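Local structure of Alpha/beta hydrolase fold protein (Nakamurella multipartita, 4Y7D) at residues 32-38 and 60-66; 55-61 and 294-299; 133-138 and 227-233. The protein probably acts as a hydrolase of the alpha/beta hydrolase family. One frame throughout, in Å; residues are numbered along the deposited sequence.

Contact 1. Residues 32-38 and 60-66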
loop_
_atom_site.group_PDB
_atom_site.type_symbol
_atom_site.label_atom_id
_atom_site.label_comp_id
_atom_site.label_asym_id
_atom_site.label_seq_id
_atom_site.Cartn_x
_atom_site.Cartn_y
_atom_site.Cartn_z
ATOM N N ALA A 32 0.532 8.403 17.813
ATOM C CA ALA A 32 -0.096 8.095 19.096
ATOM C C ALA A 32 -1.570 8.007 18.812
ATOM O O ALA A 32 -2.090 8.714 17.929
ATOM C CB ALA A 32 0.154 9.216 20.103
ATOM N N GLY A 33 -2.262 7.137 19.539
ATOM C CA GLY A 33 -3.668 6.880 19.264
ATOM C C GLY A 33 -3.915 5.411 18.959
ATOM O O GLY A 33 -3.005 4.592 19.064
ATOM N N PRO A 34 -5.135 5.084 18.558
ATOM C CA PRO A 34 -5.479 3.745 18.110
ATOM C C PRO A 34 -4.536 3.259 17.035
ATOM O O PRO A 34 -4.207 4.011 16.109
ATOM C CB PRO A 34 -6.890 3.914 17.553
ATOM C CG PRO A 34 -7.447 5.067 18.336
ATOM C CD PRO A 34 -6.293 6.016 18.480
ATOM N N PRO A 35 -4.041 2.033 17.190
ATOM C CA PRO A 35 -3.034 1.545 16.241
ATOM C C PRO A 35 -3.566 1.035 14.934
ATOM O O PRO A 35 -4.648 0.421 14.877
ATOM C CB PRO A 35 -2.338 0.414 17.028
ATOM C CG PRO A 35 -3.434 -0.119 17.888
ATOM C CD PRO A 35 -4.260 1.082 18.314
ATOM N N VAL A 36 -2.771 1.254 13.887
ATOM C CA VAL A 36 -3.045 0.758 12.535
ATOM C C VAL A 36 -1.801 0.135 11.939
ATOM O O VAL A 36 -0.749 0.784 11.886
ATOM C CB VAL A 36 -3.463 1.930 11.636
ATOM C CG1 VAL A 36 -3.825 1.431 10.241
ATOM C CG2 VAL A 36 -4.598 2.690 12.288
ATOM N N LEU A 37 -1.933 -1.108 11.494
ATOM C CA LEU A 37 -0.894 -1.764 10.738
ATOM C C LEU A 37 -0.996 -1.279 9.292
ATOM O O LEU A 37 -2.057 -1.328 8.705
ATOM C CB LEU A 37 -1.058 -3.265 10.763
ATOM C CG LEU A 37 -0.131 -4.096 9.862
ATOM C CD1 LEU A 37 1.286 -4.098 10.445
ATOM C CD2 LEU A 37 -0.718 -5.467 9.666
ATOM N N VAL A 38 0.088 -0.730 8.768
ATOM C CA VAL A 38 0.135 -0.101 7.421
ATOM C C VAL A 38 1.009 -1.011 6.541
ATOM O O VAL A 38 2.180 -1.255 6.890
ATOM C CB VAL A 38 0.745 1.287 7.520
ATOM C CG1 VAL A 38 0.775 1.962 6.163
ATOM C CG2 VAL A 38 -0.087 2.132 8.449
ATOM N N GLY A 60 -4.437 11.557 14.604
ATOM C CA GLY A 60 -4.414 11.034 15.978
ATOM C C GLY A 60 -4.521 9.513 16.088
ATOM O O GLY A 60 -5.118 8.983 17.061
ATOM N N LEU A 61 -3.956 8.796 15.118
ATOM C CA LEU A 61 -3.772 7.351 15.226
ATOM C C LEU A 61 -2.270 7.035 15.225
ATOM O O LEU A 61 -1.436 7.889 14.836
ATOM C CB LEU A 61 -4.490 6.608 14.085
ATOM C CG LEU A 61 -6.035 6.734 14.104
ATOM C CD1 LEU A 61 -6.481 7.935 13.295
ATOM C CD2 LEU A 61 -6.665 5.482 13.501
ATOM N N ARG A 62 -1.901 5.826 15.685
ATOM C CA ARG A 62 -0.523 5.419 15.653
ATOM C C ARG A 62 -0.380 4.410 14.553
ATOM O O ARG A 62 -1.307 3.644 14.300
ATOM C CB ARG A 62 0.027 4.927 17.008
ATOM C CG ARG A 62 -0.176 3.498 17.400
ATOM C CD ARG A 62 0.410 3.267 18.824
ATOM N NE ARG A 62 0.164 1.943 19.448
ATOM C CZ ARG A 62 0.980 0.867 19.341
ATOM N NH1 ARG A 62 2.091 0.902 18.618
ATOM N NH2 ARG A 62 0.692 -0.260 19.994
ATOM N N ALA A 63 0.747 4.435 13.848
ATOM C CA ALA A 63 0.972 3.488 12.750
ATOM C C ALA A 63 2.113 2.520 13.051
ATOM O O ALA A 63 3.124 2.899 13.668
ATOM C CB ALA A 63 1.258 4.256 11.496
ATOM N N ILE A 64 1.934 1.273 12.622
ATOM C CA ILE A 64 2.913 0.241 12.686
ATOM C C ILE A 64 3.214 -0.053 11.214
ATOM O O ILE A 64 2.421 -0.678 10.547
ATOM C CB ILE A 64 2.373 -1.006 13.448
ATOM C CG1 ILE A 64 2.010 -0.625 14.894
ATOM C CG2 ILE A 64 3.384 -2.158 13.419
ATOM C CD1 ILE A 64 1.012 -1.563 15.531
ATOM N N VAL A 65 4.342 0.443 10.718
ATOM C CA VAL A 65 4.607 0.413 9.265
ATOM C C VAL A 65 5.663 -0.651 9.031
ATOM O O VAL A 65 6.813 -0.470 9.473
ATOM C CB VAL A 65 5.198 1.764 8.821
ATOM C CG1 VAL A 65 5.577 1.730 7.343
ATOM C CG2 VAL A 65 4.303 2.941 9.229
ATOM N N VAL A 66 5.271 -1.778 8.438
ATOM C CA VAL A 66 6.211 -2.873 8.242
ATOM C C VAL A 66 7.002 -2.743 6.971
ATOM O O VAL A 66 6.541 -2.100 6.025
ATOM C CB VAL A 66 5.490 -4.249 8.149
ATOM C CG1 VAL A 66 5.073 -4.689 9.538
ATOM C CG2 VAL A 66 4.296 -4.202 7.199
HETATM O O HOH W 1 -2.006 2.949 20.882
HETATM O O HOH W 2 4.247 -0.964 5.060
#
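Start with the backbone bonds between the two strands. Arg-62 N gives its hydrogen to Pro-34 O (3.0 Å), Val-36 N to Arg-62 O (2.8 Å), Ile-64 N to Val-36 O (2.8 Å) and Val-38 N to Ile-64 O (2.9 Å). A fifth bond, Val-66 N to Val-38 O at 3.5 Å, is weak; water 2 also donates to Val-38 O (2.8 Å) and to Val-66 O (2.7 Å). The backbone groups of the residues in between point to the flanking strands: Pro-35 pairs with Gly-102 and Leu-37 with Gly-102 and Leu-104 of strand 101-106, Ala-63 with Val-30 and Val-65 with Val-28 of strand 23-31. This is the parallel pairing of a beta-alpha-beta crossover, strands 35-39 and 62-66 joined by helix 46-58 in the central sheet of the alpha/beta hydrolase fold. Val-36, Val-38, Ala-63 and Val-65 face that helix, while Leu-37 and Ile-64 meet helix 82-95. At the open end, water 1 donates to Gly-33 O (2.6 Å) and accepts from Arg-62 NE (2.8 Å), and Pro-35 CB lies over the guanidinium. Gly-33 CA comes within 3.4 Å of Gly-60 O, where a side chain would clash.

Contact 2. Residues 55-61 and 294-299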
loop_
_atom_site.group_PDB
_atom_site.type_symbol
_atom_site.label_atom_id
_atom_site.label_comp_id
_atom_site.label_asym_id
_atom_site.label_seq_id
_atom_site.Cartn_x
_atom_site.Cartn_y
_atom_site.Cartn_z
ATOM N N PHE A 55 -1.272 10.644 6.897
ATOM C CA PHE A 55 -2.606 11.187 7.218
ATOM C C PHE A 55 -3.158 10.600 8.543
ATOM O O PHE A 55 -3.911 11.254 9.253
ATOM C CB PHE A 55 -3.591 10.996 6.048
ATOM C CG PHE A 55 -4.204 9.620 5.971
ATOM C CD1 PHE A 55 -3.520 8.551 5.373
ATOM C CD2 PHE A 55 -5.497 9.381 6.454
ATOM C CE1 PHE A 55 -4.096 7.297 5.286
ATOM C CE2 PHE A 55 -6.070 8.136 6.346
ATOM C CZ PHE A 55 -5.365 7.081 5.752
ATOM N N LEU A 56 -2.791 9.359 8.864
ATOM C CA LEU A 56 -3.256 8.695 10.067
ATOM C C LEU A 56 -2.654 9.345 11.296
ATOM O O LEU A 56 -3.358 9.668 12.283
ATOM C CB LEU A 56 -2.874 7.207 10.022
ATOM C CG LEU A 56 -3.632 6.350 9.008
ATOM C CD1 LEU A 56 -3.033 4.944 8.966
ATOM C CD2 LEU A 56 -5.124 6.239 9.246
ATOM N N VAL A 57 -1.359 9.608 11.222
ATOM C CA VAL A 57 -0.659 10.231 12.345
ATOM C C VAL A 57 -1.266 11.608 12.607
ATOM O O VAL A 57 -1.556 12.018 13.775
ATOM C CB VAL A 57 0.848 10.306 12.044
ATOM C CG1 VAL A 57 1.532 11.171 13.097
ATOM C CG2 VAL A 57 1.481 8.883 11.937
ATOM N N ALA A 58 -1.564 12.321 11.514
ATOM C CA ALA A 58 -2.178 13.625 11.639
ATOM C C ALA A 58 -3.593 13.578 12.246
ATOM O O ALA A 58 -4.052 14.534 12.880
ATOM C CB ALA A 58 -2.202 14.286 10.256
ATOM N N GLU A 59 -4.299 12.492 12.019
ATOM C CA GLU A 59 -5.620 12.243 12.561
ATOM C C GLU A 59 -5.602 11.651 13.979
ATOM O O GLU A 59 -6.658 11.271 14.521
ATOM C CB GLU A 59 -6.383 11.279 11.640
ATOM C CG GLU A 59 -6.829 11.920 10.335
ATOM C CD GLU A 59 -8.224 12.548 10.396
ATOM O OE1 GLU A 59 -8.875 12.523 11.446
ATOM O OE2 GLU A 59 -8.731 12.979 9.332
ATOM N N GLY A 60 -4.437 11.557 14.604
ATOM C CA GLY A 60 -4.414 11.034 15.978
ATOM C C GLY A 60 -4.521 9.513 16.088
ATOM O O GLY A 60 -5.118 8.983 17.061
ATOM N N LEU A 61 -3.956 8.796 15.118
ATOM C CA LEU A 61 -3.772 7.351 15.226
ATOM C C LEU A 61 -2.270 7.035 15.225
ATOM O O LEU A 61 -1.436 7.889 14.836
ATOM C CB LEU A 61 -4.490 6.608 14.085
ATOM C CG LEU A 61 -6.035 6.734 14.104
ATOM C CD1 LEU A 61 -6.481 7.935 13.295
ATOM C CD2 LEU A 61 -6.665 5.482 13.501
ATOM N N ALA A 294 -11.720 7.005 6.297
ATOM C CA ALA A 294 -10.785 5.906 6.600
ATOM C C ALA A 294 -10.258 6.009 8.026
ATOM O O ALA A 294 -10.282 5.037 8.771
ATOM C CB ALA A 294 -9.654 5.879 5.616
ATOM N N ALA A 295 -9.820 7.188 8.415
ATOM C CA ALA A 295 -9.314 7.407 9.764
ATOM C C ALA A 295 -10.350 7.139 10.810
ATOM O O ALA A 295 -10.047 6.499 11.819
ATOM C CB ALA A 295 -8.742 8.811 9.914
ATOM N N GLU A 296 -11.577 7.604 10.581
ATOM C CA GLU A 296 -12.639 7.372 11.554
ATOM C C GLU A 296 -12.972 5.887 11.675
ATOM O O GLU A 296 -13.161 5.355 12.800
ATOM C CB GLU A 296 -13.881 8.187 11.193
ATOM C CG GLU A 296 -15.025 8.081 12.189
ATOM C CD GLU A 296 -14.676 8.366 13.691
ATOM O OE1 GLU A 296 -13.852 9.267 14.054
ATOM O OE2 GLU A 296 -15.283 7.654 14.549
ATOM N N LEU A 297 -13.017 5.181 10.558
ATOM C CA LEU A 297 -13.183 3.763 10.606
ATOM C C LEU A 297 -12.063 3.098 11.404
ATOM O O LEU A 297 -12.329 2.243 12.238
ATOM C CB LEU A 297 -13.254 3.190 9.210
ATOM C CG LEU A 297 -13.794 1.777 9.163
ATOM C CD1 LEU A 297 -15.306 1.789 9.390
ATOM C CD2 LEU A 297 -13.444 1.147 7.829
ATOM N N LEU A 298 -10.813 3.498 11.148
ATOM C CA LEU A 298 -9.664 2.828 11.771
ATOM C C LEU A 298 -9.541 3.108 13.263
ATOM O O LEU A 298 -8.921 2.327 13.976
ATOM C CB LEU A 298 -8.366 3.177 11.014
ATOM C CG LEU A 298 -8.333 2.566 9.614
ATOM C CD1 LEU A 298 -7.337 3.237 8.646
ATOM C CD2 LEU A 298 -8.056 1.096 9.697
ATOM N N ARG A 299 -10.124 4.202 13.724
ATOM C CA ARG A 299 -10.188 4.514 15.163
ATOM C C ARG A 299 -11.059 3.478 15.889
ATOM O O ARG A 299 -10.853 3.247 17.060
ATOM C CB ARG A 299 -10.823 5.864 15.384
ATOM C CG ARG A 299 -9.920 7.023 15.186
ATOM C CD ARG A 299 -10.581 8.284 15.714
ATOM N NE ARG A 299 -9.788 9.323 15.130
ATOM C CZ ARG A 299 -10.121 10.029 14.053
ATOM N NH1 ARG A 299 -9.243 10.867 13.572
ATOM N NH2 ARG A 299 -11.328 9.948 13.490
HETATM O O HOH W 3 -11.592 11.305 10.775
HETATM O O HOH W 4 -7.809 9.403 17.140
#
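Two side chains each fill a hollow on the other segment where the end of helix 46-58 meets the last turns of helix 288-299. The first hollow lies on the 294-299 side, between Ala-295, Leu-298 and Arg-299, and Leu-61 fills it: its CD2 rests 3.8 Å from Leu-298 CB and 4.0 Å from Arg-299 CG, while Leu-61 CD1 is 4.2 Å from Ala-295 CB. The second runs the other way. The small methyl of Ala-295 points into a pocket walled by Leu-56, Glu-59 and Leu-61, with Glu-59 CG 3.7 Å from Ala-295 CB; a short side chain at this point lets the two backbones come close, to 6.2 Å between Leu-56 CA and Ala-295 CA. Deeper in, Leu-56 CD2 meets Leu-298 CD1 at 3.8 Å, and both side chains rest on Val-36 of the sheet. Phe-55 closes the far end, its CE2 4.3 Å from Ala-294 CB, with Phe-281 edge-to-face against its ring. A Schellman motif ends helix 46-58 at Gly-60, so the chain turns and delivers Leu-61 to its hollow. The two helices pack side by side on one face of the alpha/beta hydrolase sheet. Toward the surface Arg-299 NH1 donates to Glu-59 O (2.8 Å) and makes a salt bridge with Glu-59 OE1 (2.7 Å), while Arg-299 NH2 bridges to Glu-296 OE1 (2.7 Å). Water 3 links Arg-299 NH2 (3.0 Å) to Glu-59 OE1 (3.1 Å), and water 4 links Arg-299 NE (2.8 Å) to Gly-60 O (2.7 Å). The chemistry is thus layered: apolar contact against the sheet, and a charged, hydrated seam that holds Arg-299 to the turn after helix 46-58.

Contact 3. Residues 133-138 and 227-233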
loop_
_atom_site.group_PDB
_atom_site.type_symbol
_atom_site.label_atom_id
_atom_site.label_comp_id
_atom_site.label_asym_id
_atom_site.label_seq_id
_atom_site.Cartn_x
_atom_site.Cartn_y
_atom_site.Cartn_z
ATOM N N VAL A 133 -4.759 -5.707 -4.496
ATOM C CA VAL A 133 -4.854 -6.986 -5.130
ATOM C C VAL A 133 -5.657 -7.966 -4.249
ATOM O O VAL A 133 -5.248 -8.304 -3.150
ATOM C CB VAL A 133 -3.465 -7.550 -5.467
ATOM C CG1 VAL A 133 -3.558 -8.963 -6.022
ATOM C CG2 VAL A 133 -2.731 -6.665 -6.472
ATOM N N SER A 134 -6.748 -8.463 -4.808
ATOM C CA SER A 134 -7.767 -9.231 -4.062
ATOM C C SER A 134 -7.971 -10.633 -4.628
ATOM O O SER A 134 -8.766 -11.435 -4.065
ATOM C CB SER A 134 -9.088 -8.463 -4.050
ATOM O OG SER A 134 -9.543 -8.237 -5.388
ATOM N N HIS A 135 -7.255 -10.954 -5.716
ATOM C CA HIS A 135 -7.314 -12.271 -6.303
ATOM C C HIS A 135 -6.102 -12.423 -7.199
ATOM O O HIS A 135 -5.238 -11.566 -7.189
ATOM C CB HIS A 135 -8.649 -12.563 -7.029
ATOM C CG HIS A 135 -8.947 -11.688 -8.228
ATOM N ND1 HIS A 135 -8.213 -11.730 -9.395
ATOM C CD2 HIS A 135 -9.947 -10.792 -8.449
ATOM C CE1 HIS A 135 -8.743 -10.887 -10.277
ATOM N NE2 HIS A 135 -9.780 -10.291 -9.712
ATOM N N ARG A 136 -5.945 -13.573 -7.856
ATOM C CA ARG A 136 -4.785 -13.813 -8.683
ATOM C C ARG A 136 -4.506 -12.617 -9.609
ATOM O O ARG A 136 -5.415 -12.068 -10.234
ATOM C CB ARG A 136 -4.933 -15.074 -9.524
ATOM C CG ARG A 136 -3.673 -15.461 -10.286
ATOM C CD ARG A 136 -3.805 -16.845 -10.938
ATOM N NE ARG A 136 -3.814 -17.907 -9.927
ATOM C CZ ARG A 136 -3.608 -19.207 -10.229
ATOM N NH1 ARG A 136 -3.413 -19.601 -11.474
ATOM N NH2 ARG A 136 -3.585 -20.133 -9.268
ATOM N N TYR A 137 -3.228 -12.283 -9.729
ATOM C CA TYR A 137 -2.795 -11.120 -10.492
ATOM C C TYR A 137 -1.536 -11.441 -11.229
ATOM O O TYR A 137 -0.624 -12.057 -10.664
ATOM C CB TYR A 137 -2.547 -9.918 -9.597
ATOM C CG TYR A 137 -1.675 -8.844 -10.238
ATOM C CD1 TYR A 137 -2.239 -7.792 -10.955
ATOM C CD2 TYR A 137 -0.293 -8.891 -10.127
ATOM C CE1 TYR A 137 -1.444 -6.805 -11.557
ATOM C CE2 TYR A 137 0.516 -7.922 -10.721
ATOM C CZ TYR A 137 -0.061 -6.873 -11.416
ATOM O OH TYR A 137 0.760 -5.937 -11.993
ATOM N N HIS A 138 -1.489 -11.041 -12.505
ATOM C CA HIS A 138 -0.286 -11.225 -13.353
ATOM C C HIS A 138 0.336 -9.883 -13.763
ATOM O O HIS A 138 -0.336 -8.996 -14.289
ATOM C CB HIS A 138 -0.668 -11.992 -14.575
ATOM C CG HIS A 138 -1.043 -13.396 -14.271
ATOM N ND1 HIS A 138 -0.108 -14.349 -13.948
ATOM C CD2 HIS A 138 -2.251 -13.993 -14.178
ATOM C CE1 HIS A 138 -0.727 -15.495 -13.734
ATOM N NE2 HIS A 138 -2.030 -15.294 -13.840
ATOM N N PHE A 227 1.610 -13.663 -6.288
ATOM C CA PHE A 227 0.313 -13.139 -6.736
ATOM C C PHE A 227 -0.193 -13.900 -7.951
ATOM O O PHE A 227 -1.405 -14.042 -8.122
ATOM C CB PHE A 227 0.356 -11.638 -7.065
ATOM C CG PHE A 227 0.754 -10.746 -5.915
ATOM C CD1 PHE A 227 0.878 -11.225 -4.634
ATOM C CD2 PHE A 227 0.983 -9.425 -6.141
ATOM C CE1 PHE A 227 1.238 -10.388 -3.587
ATOM C CE2 PHE A 227 1.378 -8.584 -5.116
ATOM C CZ PHE A 227 1.509 -9.082 -3.849
ATOM N N ALA A 228 0.715 -14.391 -8.799
ATOM C CA ALA A 228 0.362 -15.218 -9.933
ATOM C C ALA A 228 -0.144 -16.620 -9.556
ATOM O O ALA A 228 -0.652 -17.359 -10.418
ATOM C CB ALA A 228 1.564 -15.342 -10.898
ATOM N N ARG A 229 0.049 -16.996 -8.294
ATOM C CA ARG A 229 -0.340 -18.310 -7.803
ATOM C C ARG A 229 -1.534 -18.304 -6.841
ATOM O O ARG A 229 -1.959 -19.370 -6.383
ATOM C CB ARG A 229 0.826 -18.952 -7.042
ATOM C CG ARG A 229 1.980 -19.442 -7.883
ATOM C CD ARG A 229 3.033 -19.979 -6.904
ATOM N NE ARG A 229 4.383 -19.842 -7.420
ATOM C CZ ARG A 229 4.964 -20.689 -8.287
ATOM N NH1 ARG A 229 4.299 -21.744 -8.766
ATOM N NH2 ARG A 229 6.224 -20.473 -8.693
ATOM N N ILE A 230 -2.112 -17.138 -6.558
ATOM C CA ILE A 230 -3.264 -17.092 -5.662
ATOM C C ILE A 230 -4.405 -17.977 -6.153
ATOM O O ILE A 230 -4.832 -17.917 -7.310
ATOM C CB ILE A 230 -3.759 -15.645 -5.460
ATOM C CG1 ILE A 230 -2.718 -14.822 -4.736
ATOM C CG2 ILE A 230 -5.072 -15.615 -4.684
ATOM C CD1 ILE A 230 -2.995 -13.323 -4.826
ATOM N N ASP A 231 -4.899 -18.822 -5.256
ATOM C CA ASP A 231 -6.060 -19.685 -5.527
ATOM C C ASP A 231 -7.310 -18.889 -5.136
ATOM O O ASP A 231 -8.027 -18.368 -5.984
ATOM C CB ASP A 231 -5.868 -21.012 -4.718
ATOM C CG ASP A 231 -4.624 -21.810 -5.188
ATOM O OD1 ASP A 231 -4.443 -21.900 -6.412
ATOM O OD2 ASP A 231 -3.796 -22.299 -4.355
ATOM N N SER A 232 -7.515 -18.714 -3.832
ATOM C CA SER A 232 -8.465 -17.751 -3.305
ATOM C C SER A 232 -7.894 -17.182 -2.037
ATOM O O SER A 232 -7.354 -17.907 -1.230
ATOM C CB SER A 232 -9.829 -18.373 -2.971
ATOM O OG SER A 232 -10.742 -17.383 -2.471
ATOM N N LEU A 233 -8.112 -15.900 -1.796
ATOM C CA LEU A 233 -7.780 -15.277 -0.507
ATOM C C LEU A 233 -8.926 -15.375 0.532
ATOM O O LEU A 233 -8.743 -15.001 1.702
ATOM C CB LEU A 233 -7.393 -13.820 -0.720
ATOM C CG LEU A 233 -6.214 -13.551 -1.650
ATOM C CD1 LEU A 233 -6.104 -12.028 -1.888
ATOM C CD2 LEU A 233 -4.962 -14.121 -1.078
#
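Arg-136 does most of the work here. Its side chain, bent at chi3 (m), lies along the backbone of 228-231, so that Arg-136 NE donates to Ile-230 O at 2.8 Å and Arg-136 NH2 reaches the same Ile-230 O weakly at 3.2 Å; a further weak bond runs from Arg-136 NH2 to Arg-229 O (3.4 Å). Asp-231 OD1, 3.5 Å from Arg-136 NH2, adds a long salt bridge, while Ala-228 O and Arg-229 CA sit over one face of the guanidinium. Phe-227 is the second centre. Its carbonyl accepts the backbone hydrogen of Tyr-137, with Tyr-137 N to Phe-227 O at 3.0 Å, and also receives a CA-H...O contact from Arg-136 CA (3.4 Å). Phe-227 CB lies at the edge of the Tyr-137 ring, 4.2 Å from Tyr-137 CD2, and its side chain reaches Pro-111 of helix 110-119. Ala-228 fills the space next along, with Ala-228 CB 3.6 Å from His-138 ND1 and Ala-228 O 3.2 Å from Arg-136 CD. Between these segments the chain is mostly helix, with no strand: it leaves the sheet after strand 124-130 and returns to it at strand 242-247, which is where alpha/beta hydrolases commonly insert a helical cap. The two connections therefore meet at the neck of what is most likely the cap domain.

How the contacts relate
From the N terminus, contact 1 closes first: strand 35-39 runs out, helix 46-58 returns, and 60-66 pairs with 32-38. Contact 2 opens at 55-61, before contact 1 has closed, so the two cross; they share Gly-60 and Leu-61 and touch, with centres 8 Å apart. Contact 2 closes only at 294-299, bringing the last helix against the end of helix 46-58, on one face of the sheet, and spanning most of the chain. Contact 3 is nested inside that long loop and in series with contact 1. It joins the two ends of the mostly helical insertion on the opposite side of the chain's centre, about 27 Å from contact 1 and 29 Å from contact 2, centre to centre.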